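PDB 3DS8: Lin2722 protein from Listeria innocua, which is of unknown function but belongs to the alpha/beta hydrolase clan and is probably a serine hydrolase of undetermined substrate. Local coordinates for residues 110-115 / 122-127. Numbering follows the deposited sequence.
With SO4 (sulfate ion), chain F.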
loop_
_atom_site.group_PDB
_atom_site.type_symbol
_atom_site.label_atom_id
_atom_site.label_comp_id
_atom_site.label_asym_id
_atom_site.label_seq_id
_atom_site.Cartn_x
_atom_site.Cartn_y
_atom_site.Cartn_z
ATOM N N TYR A 110 5.958 -4.453 -4.916
ATOM C CA TYR A 110 6.917 -5.536 -5.143
ATOM C C TYR A 110 6.373 -6.878 -4.644
ATOM O O TYR A 110 6.502 -7.893 -5.307
ATOM C CB TYR A 110 8.247 -5.252 -4.425
ATOM C CG TYR A 110 9.150 -4.358 -5.188
ATOM C CD1 TYR A 110 9.829 -4.830 -6.298
ATOM C CD2 TYR A 110 9.347 -3.034 -4.804
ATOM C CE1 TYR A 110 10.679 -3.994 -7.010
ATOM C CE2 TYR A 110 10.204 -2.198 -5.507
ATOM C CZ TYR A 110 10.850 -2.675 -6.605
ATOM O OH TYR A 110 11.740 -1.888 -7.341
ATOM N N TYR A 111 5.765 -6.898 -3.455
ATOM C CA TYR A 111 5.191 -8.169 -2.920
ATOM C C TYR A 111 4.099 -8.724 -3.851
ATOM O O TYR A 111 4.033 -9.907 -4.140
ATOM C CB TYR A 111 4.632 -7.880 -1.528
ATOM C CG TYR A 111 4.119 -9.082 -0.753
ATOM C CD1 TYR A 111 4.920 -9.737 0.175
ATOM C CD2 TYR A 111 2.803 -9.528 -0.935
ATOM C CE1 TYR A 111 4.400 -10.830 0.904
ATOM C CE2 TYR A 111 2.270 -10.611 -0.228
ATOM C CZ TYR A 111 3.067 -11.250 0.685
ATOM O OH TYR A 111 2.498 -12.278 1.382
ATOM N N ALA A 112 3.254 -7.837 -4.357
ATOM C CA ALA A 112 2.195 -8.209 -5.261
ATOM C C ALA A 112 2.730 -8.797 -6.551
ATOM O O ALA A 112 2.134 -9.759 -7.106
ATOM C CB ALA A 112 1.336 -6.981 -5.568
ATOM N N GLU A 113 3.817 -8.221 -7.055
ATOM C CA GLU A 113 4.411 -8.716 -8.293
ATOM C C GLU A 113 5.284 -9.940 -8.134
ATOM O O GLU A 113 5.386 -10.735 -9.087
ATOM C CB GLU A 113 5.168 -7.606 -9.050
ATOM C CG GLU A 113 4.217 -6.565 -9.633
ATOM C CD GLU A 113 4.857 -5.635 -10.605
ATOM O OE1 GLU A 113 6.110 -5.543 -10.595
ATOM O OE2 GLU A 113 4.104 -5.011 -11.415
ATOM N N ASP A 114 5.906 -10.127 -6.970
ATOM C CA ASP A 114 6.954 -11.099 -6.832
ATOM C C ASP A 114 6.467 -12.386 -6.199
ATOM O O ASP A 114 7.089 -13.411 -6.393
ATOM C CB ASP A 114 8.110 -10.541 -6.002
ATOM C CG ASP A 114 8.909 -9.477 -6.725
ATOM O OD1 ASP A 114 8.707 -9.262 -7.951
ATOM O OD2 ASP A 114 9.718 -8.815 -6.048
ATOM N N TYR A 115 5.384 -12.342 -5.434
ATOM C CA TYR A 115 4.921 -13.540 -4.685
ATOM C C TYR A 115 3.469 -13.974 -4.881
ATOM O O TYR A 115 2.975 -14.780 -4.109
ATOM C CB TYR A 115 5.164 -13.338 -3.184
ATOM C CG TYR A 115 6.565 -12.866 -2.913
ATOM C CD1 TYR A 115 7.656 -13.615 -3.299
ATOM C CD2 TYR A 115 6.792 -11.603 -2.359
ATOM C CE1 TYR A 115 8.949 -13.145 -3.086
ATOM C CE2 TYR A 115 8.040 -11.134 -2.137
ATOM C CZ TYR A 115 9.125 -11.879 -2.485
ATOM O OH TYR A 115 10.392 -11.388 -2.252
ATOM N N PRO A 122 0.587 -15.300 2.435
ATOM C CA PRO A 122 -0.768 -14.924 2.031
ATOM C C PRO A 122 -0.769 -14.142 0.714
ATOM O O PRO A 122 0.121 -13.328 0.448
ATOM C CB PRO A 122 -1.260 -14.096 3.198
ATOM C CG PRO A 122 -0.309 -14.422 4.342
ATOM C CD PRO A 122 0.973 -14.594 3.664
ATOM N N THR A 123 -1.766 -14.384 -0.112
ATOM C CA THR A 123 -1.868 -13.665 -1.372
ATOM C C THR A 123 -2.408 -12.259 -1.039
ATOM O O THR A 123 -3.375 -12.140 -0.286
ATOM C CB THR A 123 -2.879 -14.311 -2.325
ATOM O OG1 THR A 123 -4.149 -14.341 -1.693
ATOM C CG2 THR A 123 -2.535 -15.687 -2.645
ATOM N N LEU A 124 -1.803 -11.216 -1.593
ATOM C CA LEU A 124 -2.326 -9.846 -1.400
ATOM C C LEU A 124 -3.601 -9.704 -2.228
ATOM O O LEU A 124 -3.648 -10.081 -3.389
ATOM C CB LEU A 124 -1.304 -8.805 -1.845
ATOM C CG LEU A 124 -1.473 -7.373 -1.439
ATOM C CD1 LEU A 124 -1.528 -7.197 0.085
ATOM C CD2 LEU A 124 -0.282 -6.573 -2.061
ATOM N N ARG A 125 -4.648 -9.223 -1.594
ATOM C CA ARG A 125 -5.929 -9.028 -2.216
ATOM C C ARG A 125 -6.151 -7.527 -2.496
ATOM O O ARG A 125 -6.121 -7.099 -3.645
ATOM C CB ARG A 125 -7.035 -9.615 -1.348
ATOM C CG ARG A 125 -8.430 -9.463 -1.969
ATOM C CD ARG A 125 -9.546 -9.890 -1.050
ATOM N NE ARG A 125 -9.694 -9.040 0.124
ATOM C CZ ARG A 125 -10.792 -9.012 0.872
ATOM N NH1 ARG A 125 -11.836 -9.790 0.574
ATOM N NH2 ARG A 125 -10.861 -8.202 1.895
ATOM N N LYS A 126 -6.368 -6.737 -1.458
ATOM C CA LYS A 126 -6.506 -5.274 -1.618
ATOM C C LYS A 126 -5.188 -4.625 -1.250
ATOM O O LYS A 126 -4.577 -5.000 -0.246
ATOM C CB LYS A 126 -7.584 -4.733 -0.727
ATOM C CG LYS A 126 -8.986 -5.249 -1.096
ATOM C CD LYS A 126 -9.974 -4.864 -0.052
ATOM C CE LYS A 126 -11.337 -5.365 -0.328
ATOM N NZ LYS A 126 -12.103 -4.613 -1.338
ATOM N N LEU A 127 -4.757 -3.660 -2.038
ATOM C CA LEU A 127 -3.501 -2.939 -1.859
ATOM C C LEU A 127 -3.824 -1.452 -1.912
ATOM O O LEU A 127 -4.265 -0.953 -2.942
ATOM C CB LEU A 127 -2.505 -3.261 -2.972
ATOM C CG LEU A 127 -1.041 -2.834 -2.858
ATOM C CD1 LEU A 127 -0.246 -3.482 -4.045
ATOM C CD2 LEU A 127 -0.882 -1.304 -2.787
HETATM S S SO4 F . -13.572 -8.010 -3.081
HETATM O O1 SO4 F . -14.304 -9.289 -3.043
HETATM O O2 SO4 F . -14.044 -7.314 -4.317
HETATM O O3 SO4 F . -13.825 -7.213 -1.857
HETATM O O4 SO4 F . -12.107 -8.253 -3.026
HETATM O O HOH W 1 1.024 -11.295 -3.395
#
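In the beta-alpha-beta unit of strand 95-101, helix 103-114 and strand 123-130, part of an alpha/beta-hydrolase sheet whose helix follows a probable nucleophile elbow, Y111 and A112 on the last turns of the helix pack against P122, just before strand 123-130, and L124 and L127 within it. Y111 spans the gap: with CG anti to the backbone N (chi1 -174°), its ring extends from the helix toward the start of the strand. There the phenol OH donates a hydrogen bond to the carbonyl O of P122, 2.8 Å away, which it meets on a lone pair in the carbonyl plane. The carbonyl O lies at the edge of the ring, in its plane, and the pyrrolidine ring crosses the tyrosine at about a right angle, with P122 CD 3.6 Å from Y111 OH. Tyrosine suits this place because the flat ring packs among apolar neighbours and carries its hydroxyl far enough to supply a donor to the buried P122. Nearer the root of the ring, Y111 CD2 lies 4.3 Å from L124 CB. A water weakly bridges the backbones, donating to Y111 O and accepting from L124 N.

A112 marks the nearest backbone approach, its CA 6.2 Å from that of L124. A methyl group is small enough to let helix and strand come this close, and A112 CB meets L124 CD2 at 3.9 Å and L127 CD1 at 4.1 Å. Three residues apart, the leucines would face opposite sides of a regular strand; the kink at R125 (psi -71°) brings both round to the helix.

K126 NZ donates a hydrogen bond to O3 of a sulfate, probably from the crystallisation liquor, and forms a salt bridge with E173 of strand 173-180. Around the contact, M96 of strand 95-101 touches Y111 and L124, M84 of helix 73-91 packs on Y111, and helix 156-163 meets Y110 and E113.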